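Local coordinates for putative monooxygenase (Fusobacterium nucleatum subsp. nucleatum, PDB 3MCS), which probably acts as a monooxygenase of the antibiotic biosynthesis monooxygenase family, although its substrate and reaction are not established, at residues 32-37 / 74-79; 7-12 / 66-71; 57-62 / 149-154. All coordinates share one frame; numbering follows the deposited sequence.

Interaction 1. Residues 32-37 / 74-79; sequences NKTMGV and NQASKD
Ala76 is the residue on which both partners from residues 32-37 converge. Its CB meets Thr34, with Thr34 OG1 and Ala76 CB 3.2 Å apart, while the alkyl chain of Lys33 runs alongside. Lys33 CG is 4.2 Å from Ala76 CB, and Lys33 CD passes 4.0 Å from Ala76 CA. One bond farther out, Lys33 CE reaches Gln75 CB at 3.8 Å, where the two long side chains cross at a slant. The path is set by the torsions of Lys33: CG lies anti to the backbone N (chi1 -176°) and the chain stays extended until it turns at chi4. The touching groups are methyl, methylene and hydroxyl, and no hydrogen bond spans the two segments. The backbones explain why such small groups suffice. Helix 20-37 and helix 75-87 are antiparallel here, their local axes at 169° and 9.0 Å apart at closest approach, with Thr34 and Ala76 matched across the interface. Both helices lie on the outside of the sheet, in the dimeric alpha+beta barrel fold of this family. Thr34 is positioned by a hydrogen bond from OG1 to the carbonyl O of Tyr30, one turn earlier in its own helix, and its side chain also packs on Val41, Leu44 and His71. On the other helix, Gln75 turns its polar end away from Lys33. Its NE2 donates to Asp79 OD1 at 2.9 Å; Asp79 OD1 lies near the plane of the Gln75 amide, whereas the donor comes from above the plane of the carboxylate. Asp79 might still attract the lysine weakly through space, since Lys33 NZ and Asp79 OD2 are 6.2 Å apart. Gln75 N donates to Asn74 OD1, a bond between neighbours that is not a helix cap.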
ATOM      1  N   ASN A  32      -1.479  -9.640  13.002  1.00 40.97           N
ATOM      2  CA  ASN A  32      -0.581 -10.397  13.889  1.00 42.54           C
ATOM      3  C   ASN A  32      -0.647 -11.912  13.733  1.00 43.03           C
ATOM      4  O   ASN A  32       0.362 -12.588  13.871  1.00 42.22           O
ATOM      5  CB  ASN A  32      -0.826 -10.050  15.368  1.00 43.29           C
ATOM      6  CG  ASN A  32      -0.312  -8.658  15.756  1.00 47.64           C
ATOM      7  OD1 ASN A  32       0.547  -8.073  15.084  1.00 52.65           O
ATOM      8  ND2 ASN A  32      -0.822  -8.142  16.862  1.00 42.97           N
ATOM      9  N   LYS A  33      -1.831 -12.445  13.452  1.00 44.90           N
ATOM     10  CA  LYS A  33      -1.984 -13.891  13.332  1.00 45.61           C
ATOM     11  C   LYS A  33      -1.528 -14.340  11.958  1.00 44.04           C
ATOM     12  O   LYS A  33      -0.982 -15.423  11.822  1.00 43.82           O
ATOM     13  CB  LYS A  33      -3.421 -14.365  13.641  1.00 46.22           C
ATOM     14  CG  LYS A  33      -3.567 -15.916  13.605  1.00 51.49           C
ATOM     15  CD  LYS A  33      -5.006 -16.411  13.892  1.00 65.09           C
ATOM     16  CE  LYS A  33      -5.112 -17.952  13.904  1.00 67.35           C
ATOM     17  NZ  LYS A  33      -4.295 -18.604  14.977  1.00 67.00           N
ATOM     18  N   THR A  34      -1.715 -13.493  10.952  1.00 44.07           N
ATOM     19  CA  THR A  34      -1.284 -13.831   9.592  1.00 44.37           C
ATOM     20  C   THR A  34       0.226 -13.935   9.449  1.00 44.50           C
ATOM     21  O   THR A  34       0.741 -14.984   9.033  1.00 46.08           O
ATOM     22  CB  THR A  34      -1.804 -12.815   8.559  1.00 43.67           C
ATOM     23  OG1 THR A  34      -3.222 -12.924   8.487  1.00 43.05           O
ATOM     24  CG2 THR A  34      -1.242 -13.088   7.183  1.00 42.12           C
HETATM   25  N   MSE A  35       0.924 -12.846   9.776  1.00 44.79           N
HETATM   26  CA  MSE A  35       2.382 -12.782   9.655  1.00 43.30           C
HETATM   27  C   MSE A  35       3.105 -13.695  10.646  1.00 44.19           C
HETATM   28  O   MSE A  35       4.157 -14.250  10.335  1.00 45.44           O
HETATM   29  CB  MSE A  35       2.859 -11.353   9.822  1.00 42.67           C
HETATM   30  CG  MSE A  35       2.660 -10.498   8.598  1.00 45.00           C
HETATM   31 SE   MSE A  35       3.855 -11.031   7.206  0.75 40.15          SE
HETATM   32  CE  MSE A  35       5.582 -10.772   7.989  1.00 32.96           C
ATOM     33  N   GLY A  36       2.546 -13.889  11.830  1.00 44.58           N
ATOM     34  CA  GLY A  36       3.200 -14.753  12.800  1.00 44.07           C
ATOM     35  C   GLY A  36       3.230 -16.233  12.427  1.00 44.11           C
ATOM     36  O   GLY A  36       4.158 -16.954  12.792  1.00 43.61           O
ATOM     37  N   VAL A  37       2.236 -16.672  11.657  1.00 44.58           N
ATOM     38  CA  VAL A  37       2.026 -18.089  11.365  1.00 42.46           C
ATOM     39  C   VAL A  37       2.084 -18.533   9.906  1.00 41.59           C
ATOM     40  O   VAL A  37       2.513 -19.638   9.631  1.00 40.24           O
ATOM     41  CB  VAL A  37       0.620 -18.478  11.926  1.00 42.52           C
ATOM     42  CG1 VAL A  37       0.058 -19.760  11.292  1.00 43.30           C
ATOM     43  CG2 VAL A  37       0.653 -18.557  13.473  1.00 40.45           C
ATOM     44  N   ASN A  74      -6.934 -19.913   5.266  1.00 43.19           N
ATOM     45  CA  ASN A  74      -6.378 -20.150   6.612  1.00 43.48           C
ATOM     46  C   ASN A  74      -7.198 -19.429   7.683  1.00 43.21           C
ATOM     47  O   ASN A  74      -8.059 -18.613   7.360  1.00 44.49           O
ATOM     48  CB  ASN A  74      -4.895 -19.747   6.656  1.00 43.53           C
ATOM     49  CG  ASN A  74      -4.048 -20.614   7.594  1.00 43.03           C
ATOM     50  OD1 ASN A  74      -4.526 -21.256   8.523  1.00 43.89           O
ATOM     51  ND2 ASN A  74      -2.765 -20.632   7.321  1.00 43.82           N
ATOM     52  N   GLN A  75      -6.899 -19.700   8.954  1.00 42.98           N
ATOM     53  CA  GLN A  75      -7.707 -19.203  10.079  1.00 43.02           C
ATOM     54  C   GLN A  75      -7.745 -17.692  10.241  1.00 43.72           C
ATOM     55  O   GLN A  75      -8.811 -17.142  10.484  1.00 45.69           O
ATOM     56  CB  GLN A  75      -7.261 -19.846  11.410  1.00 43.83           C
ATOM     57  CG  GLN A  75      -8.319 -19.767  12.531  1.00 45.95           C
ATOM     58  CD  GLN A  75      -9.548 -20.594  12.206  1.00 49.99           C
ATOM     59  OE1 GLN A  75      -9.470 -21.819  12.085  1.00 50.21           O
ATOM     60  NE2 GLN A  75     -10.697 -19.929  12.060  1.00 49.64           N
ATOM     61  N   ALA A  76      -6.615 -17.007  10.092  1.00 43.66           N
ATOM     62  CA  ALA A  76      -6.612 -15.554  10.275  1.00 43.46           C
ATOM     63  C   ALA A  76      -7.689 -14.879   9.456  1.00 43.81           C
ATOM     64  O   ALA A  76      -8.525 -14.145   9.999  1.00 45.02           O
ATOM     65  CB  ALA A  76      -5.257 -14.958   9.932  1.00 44.44           C
ATOM     66  N   SER A  77      -7.668 -15.159   8.152  1.00 43.70           N
ATOM     67  CA  SER A  77      -8.599 -14.568   7.189  1.00 43.54           C
ATOM     68  C   SER A  77     -10.035 -15.002   7.430  1.00 43.49           C
ATOM     69  O   SER A  77     -10.948 -14.179   7.376  1.00 42.58           O
ATOM     70  CB  SER A  77      -8.170 -14.935   5.770  1.00 44.79           C
ATOM     71  OG  SER A  77      -8.944 -14.291   4.783  1.00 47.76           O
ATOM     72  N   LYS A  78     -10.244 -16.280   7.723  1.00 44.19           N
ATOM     73  CA  LYS A  78     -11.614 -16.765   7.997  1.00 46.48           C
ATOM     74  C   LYS A  78     -12.226 -16.014   9.201  1.00 46.33           C
ATOM     75  O   LYS A  78     -13.430 -15.716   9.219  1.00 46.10           O
ATOM     76  CB  LYS A  78     -11.666 -18.288   8.223  1.00 46.94           C
ATOM     77  N   ASP A  79     -11.402 -15.694  10.195  1.00 45.18           N
ATOM     78  CA  ASP A  79     -11.901 -14.980  11.354  1.00 45.30           C
ATOM     79  C   ASP A  79     -12.213 -13.529  11.029  1.00 45.56           C
ATOM     80  O   ASP A  79     -13.274 -13.016  11.399  1.00 46.08           O
ATOM     81  CB  ASP A  79     -10.913 -15.078  12.516  1.00 45.37           C
ATOM     82  CG  ASP A  79     -10.930 -16.437  13.159  1.00 43.98           C
ATOM     83  OD1 ASP A  79     -11.742 -17.254  12.695  1.00 39.27           O
ATOM     84  OD2 ASP A  79     -10.156 -16.679  14.121  1.00 44.70           O
TER

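Interaction 2. Residues 7-12 / 66-71; sequences ILNVYD and LAFSNH
Phe68 carries its CG anti to the backbone N (chi1 173°), which sends the ring from helix 66-71 toward strand 7-12. Asn9 and Tyr11 have the other setting, CG beside the backbone N and anti to the carbonyl carbon (chi1 -57° in Tyr11), and their side chains rise from the strand to meet it. Tyr11 and Phe68 approach from opposing directions. The phenol oxygen arrives at the rim of the phenylalanine ring, near its plane, with Tyr11 OH 3.4 Å from Phe68 CE1 and 3.5 Å from Phe68 CZ. Asn9 comes in differently: its amide end lies over one face of the ring, and the amide and ring planes stand 85° apart. Face and edge of one aromatic group are thus met by two residues that alternate with Leu8 and Val10 along the strand. That alternation separates the two sides of a sheet in a ferredoxin-like half-barrel, where Asn9 and Tyr11 face the helical layer while Leu8 points to the other side and packs on Val59 and Val99. Strand 7-15 is held centrally, between strands 55-62 and 91-104; backbone hydrogen bonds join Asn9 to Glu60 and Tyr11 to Ile58. Phe68 has a further aromatic neighbour in Tyr62, which it meets edge-to-face. One turn later in the helix, the side chain of His71 also sets out toward the strand without touching it. Both of its ring nitrogens are engaged elsewhere, ND1 with Glu38 OE1 and NE2 with Tyr30 OH.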
ATOM      1  N   ILE A   7       1.995 -10.964  -5.540  1.00 41.63           N
ATOM      2  CA  ILE A   7       0.604 -10.541  -5.466  1.00 42.46           C
ATOM      3  C   ILE A   7       0.482  -9.400  -4.481  1.00 41.77           C
ATOM      4  O   ILE A   7       0.784  -9.571  -3.329  1.00 41.86           O
ATOM      5  CB  ILE A   7      -0.352 -11.680  -5.024  1.00 42.21           C
ATOM      6  CG1 ILE A   7      -0.135 -12.958  -5.870  1.00 41.68           C
ATOM      7  CG2 ILE A   7      -1.775 -11.209  -5.136  1.00 40.17           C
ATOM      8  CD1 ILE A   7      -0.296 -12.772  -7.379  1.00 39.14           C
ATOM      9  N   LEU A   8       0.044  -8.243  -4.972  1.00 43.66           N
ATOM     10  CA  LEU A   8      -0.170  -7.025  -4.192  1.00 43.74           C
ATOM     11  C   LEU A   8      -1.624  -6.579  -4.348  1.00 44.87           C
ATOM     12  O   LEU A   8      -2.049  -6.173  -5.465  1.00 45.37           O
ATOM     13  CB  LEU A   8       0.736  -5.919  -4.695  1.00 43.59           C
ATOM     14  CG  LEU A   8       0.595  -4.546  -4.027  1.00 42.84           C
ATOM     15  CD1 LEU A   8       0.781  -4.663  -2.538  1.00 42.23           C
ATOM     16  CD2 LEU A   8       1.611  -3.579  -4.608  1.00 37.82           C
ATOM     17  N   ASN A   9      -2.369  -6.678  -3.241  1.00 43.68           N
ATOM     18  CA  ASN A   9      -3.774  -6.308  -3.177  1.00 44.40           C
ATOM     19  C   ASN A   9      -3.967  -5.231  -2.107  1.00 44.43           C
ATOM     20  O   ASN A   9      -3.402  -5.325  -1.021  1.00 44.46           O
ATOM     21  CB  ASN A   9      -4.634  -7.535  -2.849  1.00 44.49           C
ATOM     22  CG  ASN A   9      -4.621  -8.586  -3.952  1.00 48.47           C
ATOM     23  OD1 ASN A   9      -4.351  -8.287  -5.133  1.00 46.23           O
ATOM     24  ND2 ASN A   9      -4.943  -9.833  -3.577  1.00 47.59           N
ATOM     25  N   VAL A  10      -4.747  -4.205  -2.428  1.00 43.93           N
ATOM     26  CA  VAL A  10      -5.036  -3.120  -1.510  1.00 42.79           C
ATOM     27  C   VAL A  10      -6.528  -3.118  -1.287  1.00 42.64           C
ATOM     28  O   VAL A  10      -7.282  -2.862  -2.209  1.00 42.64           O
ATOM     29  CB  VAL A  10      -4.620  -1.780  -2.083  1.00 43.26           C
ATOM     30  CG1 VAL A  10      -5.055  -0.674  -1.169  1.00 39.29           C
ATOM     31  CG2 VAL A  10      -3.116  -1.738  -2.300  1.00 43.49           C
ATOM     32  N   TYR A  11      -6.947  -3.445  -0.072  1.00 43.56           N
ATOM     33  CA  TYR A  11      -8.359  -3.513   0.295  1.00 42.74           C
ATOM     34  C   TYR A  11      -8.788  -2.272   1.076  1.00 42.52           C
ATOM     35  O   TYR A  11      -8.073  -1.840   1.971  1.00 41.75           O
ATOM     36  CB  TYR A  11      -8.596  -4.724   1.179  1.00 40.58           C
ATOM     37  CG  TYR A  11      -8.184  -6.006   0.538  1.00 43.85           C
ATOM     38  CD1 TYR A  11      -9.043  -6.677  -0.317  1.00 46.37           C
ATOM     39  CD2 TYR A  11      -6.935  -6.574   0.798  1.00 46.83           C
ATOM     40  CE1 TYR A  11      -8.665  -7.869  -0.920  1.00 48.17           C
ATOM     41  CE2 TYR A  11      -6.559  -7.768   0.204  1.00 44.14           C
ATOM     42  CZ  TYR A  11      -7.426  -8.401  -0.655  1.00 45.57           C
ATOM     43  OH  TYR A  11      -7.064  -9.570  -1.261  1.00 51.53           O
ATOM     44  N   ASP A  12      -9.944  -1.702   0.760  1.00 43.32           N
ATOM     45  CA  ASP A  12     -10.443  -0.572   1.546  1.00 43.24           C
ATOM     46  C   ASP A  12     -11.942  -0.658   1.837  1.00 42.17           C
ATOM     47  O   ASP A  12     -12.697  -1.263   1.082  1.00 42.39           O
ATOM     48  CB  ASP A  12     -10.088   0.746   0.867  1.00 43.63           C
ATOM     49  CG  ASP A  12     -11.004   1.109  -0.272  1.00 44.43           C
ATOM     50  OD1 ASP A  12     -12.132   1.618  -0.026  1.00 50.13           O
ATOM     51  OD2 ASP A  12     -10.559   0.951  -1.416  1.00 45.39           O
ATOM     52  N   LEU A  66      -0.427 -18.865  -4.959  1.00 42.91           N
ATOM     53  CA  LEU A  66      -0.738 -20.024  -4.124  1.00 44.23           C
ATOM     54  C   LEU A  66      -0.687 -19.613  -2.662  1.00 44.83           C
ATOM     55  O   LEU A  66      -1.541 -20.036  -1.866  1.00 45.40           O
ATOM     56  CB  LEU A  66       0.210 -21.202  -4.402  1.00 44.09           C
ATOM     57  CG  LEU A  66       0.063 -22.426  -3.484  1.00 49.96           C
ATOM     58  CD1 LEU A  66      -1.372 -22.997  -3.474  1.00 49.96           C
ATOM     59  CD2 LEU A  66       1.081 -23.501  -3.880  1.00 49.59           C
ATOM     60  N   ALA A  67       0.313 -18.797  -2.316  1.00 44.92           N
ATOM     61  CA  ALA A  67       0.457 -18.306  -0.946  1.00 45.64           C
ATOM     62  C   ALA A  67      -0.788 -17.523  -0.576  1.00 45.05           C
ATOM     63  O   ALA A  67      -1.304 -17.656   0.532  1.00 46.42           O
ATOM     64  CB  ALA A  67       1.709 -17.438  -0.788  1.00 45.02           C
ATOM     65  N   PHE A  68      -1.261 -16.720  -1.526  1.00 43.25           N
ATOM     66  CA  PHE A  68      -2.456 -15.923  -1.336  1.00 43.88           C
ATOM     67  C   PHE A  68      -3.684 -16.804  -1.181  1.00 44.38           C
ATOM     68  O   PHE A  68      -4.470 -16.618  -0.243  1.00 44.58           O
ATOM     69  CB  PHE A  68      -2.654 -14.940  -2.501  1.00 44.24           C
ATOM     70  CG  PHE A  68      -3.956 -14.196  -2.442  1.00 43.45           C
ATOM     71  CD1 PHE A  68      -4.153 -13.173  -1.514  1.00 47.87           C
ATOM     72  CD2 PHE A  68      -4.985 -14.519  -3.302  1.00 42.09           C
ATOM     73  CE1 PHE A  68      -5.352 -12.493  -1.438  1.00 43.04           C
ATOM     74  CE2 PHE A  68      -6.186 -13.837  -3.244  1.00 43.33           C
ATOM     75  CZ  PHE A  68      -6.368 -12.818  -2.305  1.00 43.05           C
ATOM     76  N   SER A  69      -3.857 -17.762  -2.089  1.00 43.97           N
ATOM     77  CA  SER A  69      -5.022 -18.643  -2.015  1.00 44.88           C
ATOM     78  C   SER A  69      -5.082 -19.401  -0.684  1.00 44.85           C
ATOM     79  O   SER A  69      -6.175 -19.635  -0.137  1.00 41.24           O
ATOM     80  CB  SER A  69      -5.076 -19.612  -3.203  1.00 45.18           C
ATOM     81  OG  SER A  69      -5.408 -20.932  -2.783  1.00 50.13           O
ATOM     82  N   ASN A  70      -3.916 -19.802  -0.177  1.00 45.33           N
ATOM     83  CA  ASN A  70      -3.871 -20.492   1.104  1.00 44.87           C
ATOM     84  C   ASN A  70      -4.238 -19.535   2.245  1.00 43.19           C
ATOM     85  O   ASN A  70      -4.904 -19.904   3.194  1.00 42.05           O
ATOM     86  CB  ASN A  70      -2.508 -21.147   1.321  1.00 46.12           C
ATOM     87  CG  ASN A  70      -2.372 -22.500   0.619  1.00 48.83           C
ATOM     88  OD1 ASN A  70      -3.327 -23.268   0.513  1.00 47.82           O
ATOM     89  ND2 ASN A  70      -1.164 -22.809   0.180  1.00 49.94           N
ATOM     90  N   HIS A  71      -3.820 -18.291   2.130  1.00 43.73           N
ATOM     91  CA  HIS A  71      -4.157 -17.298   3.117  1.00 44.05           C
ATOM     92  C   HIS A  71      -5.659 -17.099   3.183  1.00 44.59           C
ATOM     93  O   HIS A  71      -6.217 -17.044   4.279  1.00 47.47           O
ATOM     94  CB  HIS A  71      -3.462 -15.977   2.806  1.00 45.24           C
ATOM     95  CG  HIS A  71      -3.971 -14.813   3.606  1.00 44.99           C
ATOM     96  ND1 HIS A  71      -3.601 -14.584   4.913  1.00 45.16           N
ATOM     97  CD2 HIS A  71      -4.785 -13.790   3.259  1.00 44.81           C
ATOM     98  CE1 HIS A  71      -4.189 -13.485   5.346  1.00 46.09           C
ATOM     99  NE2 HIS A  71      -4.913 -12.984   4.361  1.00 45.68           N
TER

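Interaction 3. Residues 57-62 / 149-154; sequences YIVEIY and LVYLGT
Strands 57-62 and 149-154 face one another without pairing: no backbone hydrogen bond joins them, and even the nearest CA atoms, those of Ile61 and Tyr151, are 9.6 Å apart. Side chains bridge that distance. Tyr151 projects its ring between the strands and receives Ile61 over one face, with Ile61 CD1 4.2 Å from the centroid of the Tyr151 ring and 17° off its normal, a CH-pi contact. Ile61 delivers this methyl because CG1 is anti to its backbone N (chi1 -171°); its other branch touches the phenol end, Ile61 CG2 lying 3.8 Å from Tyr151 OH. Val59 instead stands at the ring edge, CG1 to Tyr151 CD2 4.2 Å. This is the interior of the dimeric alpha+beta barrel that the antibiotic biosynthesis monooxygenase family normally builds from two subunits; here a strand from each of the two family regions in one chain contributes a wall. On the face opposite Ile61, Leu149 CD2 sits 3.7 Å above the plane of the Tyr151 ring, so the ring lies sandwiched between two aliphatic groups, Leu149 over its centre and Ile61 toward its rim. The buried hydroxyl is satisfied by Asp104, whose OD2 is hydrogen-bonded to Tyr151 OH.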
ATOM      1  N   TYR A  57      -7.756   0.901   5.226  1.00 42.93           N
ATOM      2  CA  TYR A  57      -6.927   0.448   4.093  1.00 42.92           C
ATOM      3  C   TYR A  57      -6.047  -0.639   4.626  1.00 41.86           C
ATOM      4  O   TYR A  57      -5.513  -0.515   5.713  1.00 41.47           O
ATOM      5  CB  TYR A  57      -6.012   1.516   3.524  1.00 42.74           C
ATOM      6  CG  TYR A  57      -6.669   2.571   2.696  1.00 40.79           C
ATOM      7  CD1 TYR A  57      -7.159   3.739   3.286  1.00 42.54           C
ATOM      8  CD2 TYR A  57      -6.757   2.441   1.317  1.00 40.73           C
ATOM      9  CE1 TYR A  57      -7.758   4.732   2.522  1.00 41.09           C
ATOM     10  CE2 TYR A  57      -7.354   3.431   0.544  1.00 44.12           C
ATOM     11  CZ  TYR A  57      -7.852   4.571   1.154  1.00 42.20           C
ATOM     12  OH  TYR A  57      -8.436   5.552   0.402  1.00 40.71           O
ATOM     13  N   ILE A  58      -5.910  -1.709   3.864  1.00 42.22           N
ATOM     14  CA  ILE A  58      -5.028  -2.795   4.231  1.00 42.47           C
ATOM     15  C   ILE A  58      -4.299  -3.176   2.953  1.00 42.16           C
ATOM     16  O   ILE A  58      -4.923  -3.551   1.979  1.00 41.40           O
ATOM     17  CB  ILE A  58      -5.782  -4.017   4.815  1.00 41.65           C
ATOM     18  CG1 ILE A  58      -6.700  -3.613   5.961  1.00 43.56           C
ATOM     19  CG2 ILE A  58      -4.815  -5.040   5.325  1.00 41.01           C
ATOM     20  CD1 ILE A  58      -7.440  -4.796   6.608  1.00 39.64           C
ATOM     21  N   VAL A  59      -2.986  -2.995   2.954  1.00 42.81           N
ATOM     22  CA  VAL A  59      -2.125  -3.374   1.852  1.00 43.21           C
ATOM     23  C   VAL A  59      -1.596  -4.757   2.208  1.00 43.59           C
ATOM     24  O   VAL A  59      -1.031  -4.929   3.264  1.00 45.31           O
ATOM     25  CB  VAL A  59      -0.978  -2.378   1.688  1.00 43.25           C
ATOM     26  CG1 VAL A  59      -0.045  -2.784   0.543  1.00 41.72           C
ATOM     27  CG2 VAL A  59      -1.547  -0.993   1.465  1.00 39.36           C
ATOM     28  N   GLU A  60      -1.817  -5.734   1.336  1.00 44.07           N
ATOM     29  CA  GLU A  60      -1.423  -7.114   1.565  1.00 42.29           C
ATOM     30  C   GLU A  60      -0.543  -7.558   0.399  1.00 41.16           C
ATOM     31  O   GLU A  60      -0.912  -7.360  -0.750  1.00 41.07           O
ATOM     32  CB  GLU A  60      -2.656  -8.022   1.669  1.00 41.51           C
ATOM     33  CG  GLU A  60      -3.623  -7.727   2.841  1.00 41.84           C
ATOM     34  CD  GLU A  60      -4.803  -8.770   2.988  1.00 41.24           C
ATOM     35  OE1 GLU A  60      -4.926  -9.765   2.254  1.00 38.60           O
ATOM     36  OE2 GLU A  60      -5.639  -8.604   3.869  1.00 42.55           O
ATOM     37  N   ILE A  61       0.617  -8.156   0.701  1.00 41.36           N
ATOM     38  CA  ILE A  61       1.558  -8.599  -0.338  1.00 40.74           C
ATOM     39  C   ILE A  61       2.068  -9.993  -0.073  1.00 40.26           C
ATOM     40  O   ILE A  61       2.520 -10.316   1.031  1.00 39.70           O
ATOM     41  CB  ILE A  61       2.721  -7.589  -0.541  1.00 40.97           C
ATOM     42  CG1 ILE A  61       3.559  -7.976  -1.773  1.00 41.82           C
ATOM     43  CG2 ILE A  61       3.541  -7.447   0.730  1.00 36.75           C
ATOM     44  CD1 ILE A  61       4.561  -6.889  -2.186  1.00 40.50           C
ATOM     45  N   TYR A  62       1.975 -10.825  -1.105  1.00 41.87           N
ATOM     46  CA  TYR A  62       2.339 -12.240  -1.023  1.00 42.01           C
ATOM     47  C   TYR A  62       3.334 -12.632  -2.102  1.00 41.92           C
ATOM     48  O   TYR A  62       3.474 -11.980  -3.131  1.00 39.38           O
ATOM     49  CB  TYR A  62       1.088 -13.109  -1.124  1.00 42.43           C
ATOM     50  CG  TYR A  62       0.042 -12.746  -0.113  1.00 43.56           C
ATOM     51  CD1 TYR A  62      -0.861 -11.738  -0.361  1.00 44.11           C
ATOM     52  CD2 TYR A  62      -0.032 -13.398   1.098  1.00 47.95           C
ATOM     53  CE1 TYR A  62      -1.823 -11.395   0.574  1.00 50.64           C
ATOM     54  CE2 TYR A  62      -0.998 -13.069   2.039  1.00 49.45           C
ATOM     55  CZ  TYR A  62      -1.891 -12.065   1.767  1.00 45.72           C
ATOM     56  OH  TYR A  62      -2.862 -11.702   2.668  1.00 35.15           O
ATOM     57  N   LEU A 149       9.737   1.948   2.826  1.00 43.04           N
ATOM     58  CA  LEU A 149       9.032   1.091   1.856  1.00 43.07           C
ATOM     59  C   LEU A 149       8.434   1.867   0.689  1.00 42.06           C
ATOM     60  O   LEU A 149       7.946   2.959   0.876  1.00 41.25           O
ATOM     61  CB  LEU A 149       7.906   0.331   2.604  1.00 40.89           C
ATOM     62  CG  LEU A 149       6.920  -0.596   1.920  1.00 37.96           C
ATOM     63  CD1 LEU A 149       6.213  -1.470   2.948  1.00 42.62           C
ATOM     64  CD2 LEU A 149       5.901   0.161   1.108  1.00 40.23           C
ATOM     65  N   VAL A 150       8.504   1.295  -0.507  1.00 41.17           N
ATOM     66  CA  VAL A 150       7.851   1.857  -1.669  1.00 42.39           C
ATOM     67  C   VAL A 150       7.304   0.698  -2.504  1.00 43.30           C
ATOM     68  O   VAL A 150       8.077  -0.146  -2.956  1.00 44.26           O
ATOM     69  CB  VAL A 150       8.781   2.763  -2.549  1.00 41.89           C
ATOM     70  CG1 VAL A 150       9.238   3.966  -1.772  1.00 40.82           C
ATOM     71  CG2 VAL A 150       9.993   1.991  -3.095  1.00 40.05           C
ATOM     72  N   TYR A 151       5.981   0.607  -2.641  1.00 42.45           N
ATOM     73  CA  TYR A 151       5.389  -0.371  -3.542  1.00 43.44           C
ATOM     74  C   TYR A 151       4.711   0.409  -4.668  1.00 42.45           C
ATOM     75  O   TYR A 151       3.814   1.210  -4.407  1.00 41.62           O
ATOM     76  CB  TYR A 151       4.365  -1.297  -2.876  1.00 43.85           C
ATOM     77  CG  TYR A 151       4.845  -2.175  -1.730  1.00 44.60           C
ATOM     78  CD1 TYR A 151       6.198  -2.521  -1.559  1.00 45.63           C
ATOM     79  CD2 TYR A 151       3.917  -2.758  -0.874  1.00 42.21           C
ATOM     80  CE1 TYR A 151       6.611  -3.345  -0.515  1.00 39.10           C
ATOM     81  CE2 TYR A 151       4.316  -3.579   0.166  1.00 42.18           C
ATOM     82  CZ  TYR A 151       5.660  -3.888   0.341  1.00 42.34           C
ATOM     83  OH  TYR A 151       6.041  -4.725   1.378  1.00 35.43           O
ATOM     84  N   LEU A 152       5.142   0.172  -5.901  1.00 42.24           N
ATOM     85  CA  LEU A 152       4.613   0.868  -7.069  1.00 43.57           C
ATOM     86  C   LEU A 152       4.101  -0.134  -8.079  1.00 43.60           C
ATOM     87  O   LEU A 152       4.826  -1.057  -8.473  1.00 44.89           O
ATOM     88  CB  LEU A 152       5.707   1.703  -7.741  1.00 43.94           C
ATOM     89  CG  LEU A 152       5.344   2.419  -9.049  1.00 43.13           C
ATOM     90  CD1 LEU A 152       4.316   3.533  -8.824  1.00 41.21           C
ATOM     91  CD2 LEU A 152       6.575   2.981  -9.681  1.00 44.12           C
ATOM     92  N   GLY A 153       2.864   0.052  -8.518  1.00 42.92           N
ATOM     93  CA  GLY A 153       2.286  -0.843  -9.515  1.00 42.80           C
ATOM     94  C   GLY A 153       1.094  -0.262 -10.242  1.00 41.15           C
ATOM     95  O   GLY A 153       0.685   0.864  -9.965  1.00 40.25           O
ATOM     96  N   THR A 154       0.547  -1.036 -11.173  1.00 40.28           N
ATOM     97  CA  THR A 154      -0.585  -0.595 -11.973  1.00 40.42           C
ATOM     98  C   THR A 154      -1.784  -1.506 -11.720  1.00 40.18           C
ATOM     99  O   THR A 154      -1.649  -2.706 -11.533  1.00 40.04           O
ATOM    100  CB  THR A 154      -0.207  -0.554 -13.461  1.00 42.00           C
ATOM    101  OG1 THR A 154       0.248  -1.843 -13.901  1.00 41.90           O
ATOM    102  CG2 THR A 154       0.918   0.462 -13.686  1.00 39.48           C
TER

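Moving from the outer helices to the barrel interior, the contacts come in the order 1, 2, 3. Interactions 1 and 2 have centres 12 Å apart and touch where Thr34 and Ser77 meet His71; helices 65-73 and 75-87 follow each other in the chain. The centres of interactions 2 and 3 are about 10 Å apart, and the two share the sheet, with strands 7-15 and 55-62 as antiparallel neighbours. Interactions 1 and 3 are about 18 Å apart between centres and do not touch. Along the chain the segments of all three alternate. Interactions 1 and 2 stay within the first family region, whereas interaction 3 joins it to the second, consistent with a single chain forming the whole barrel.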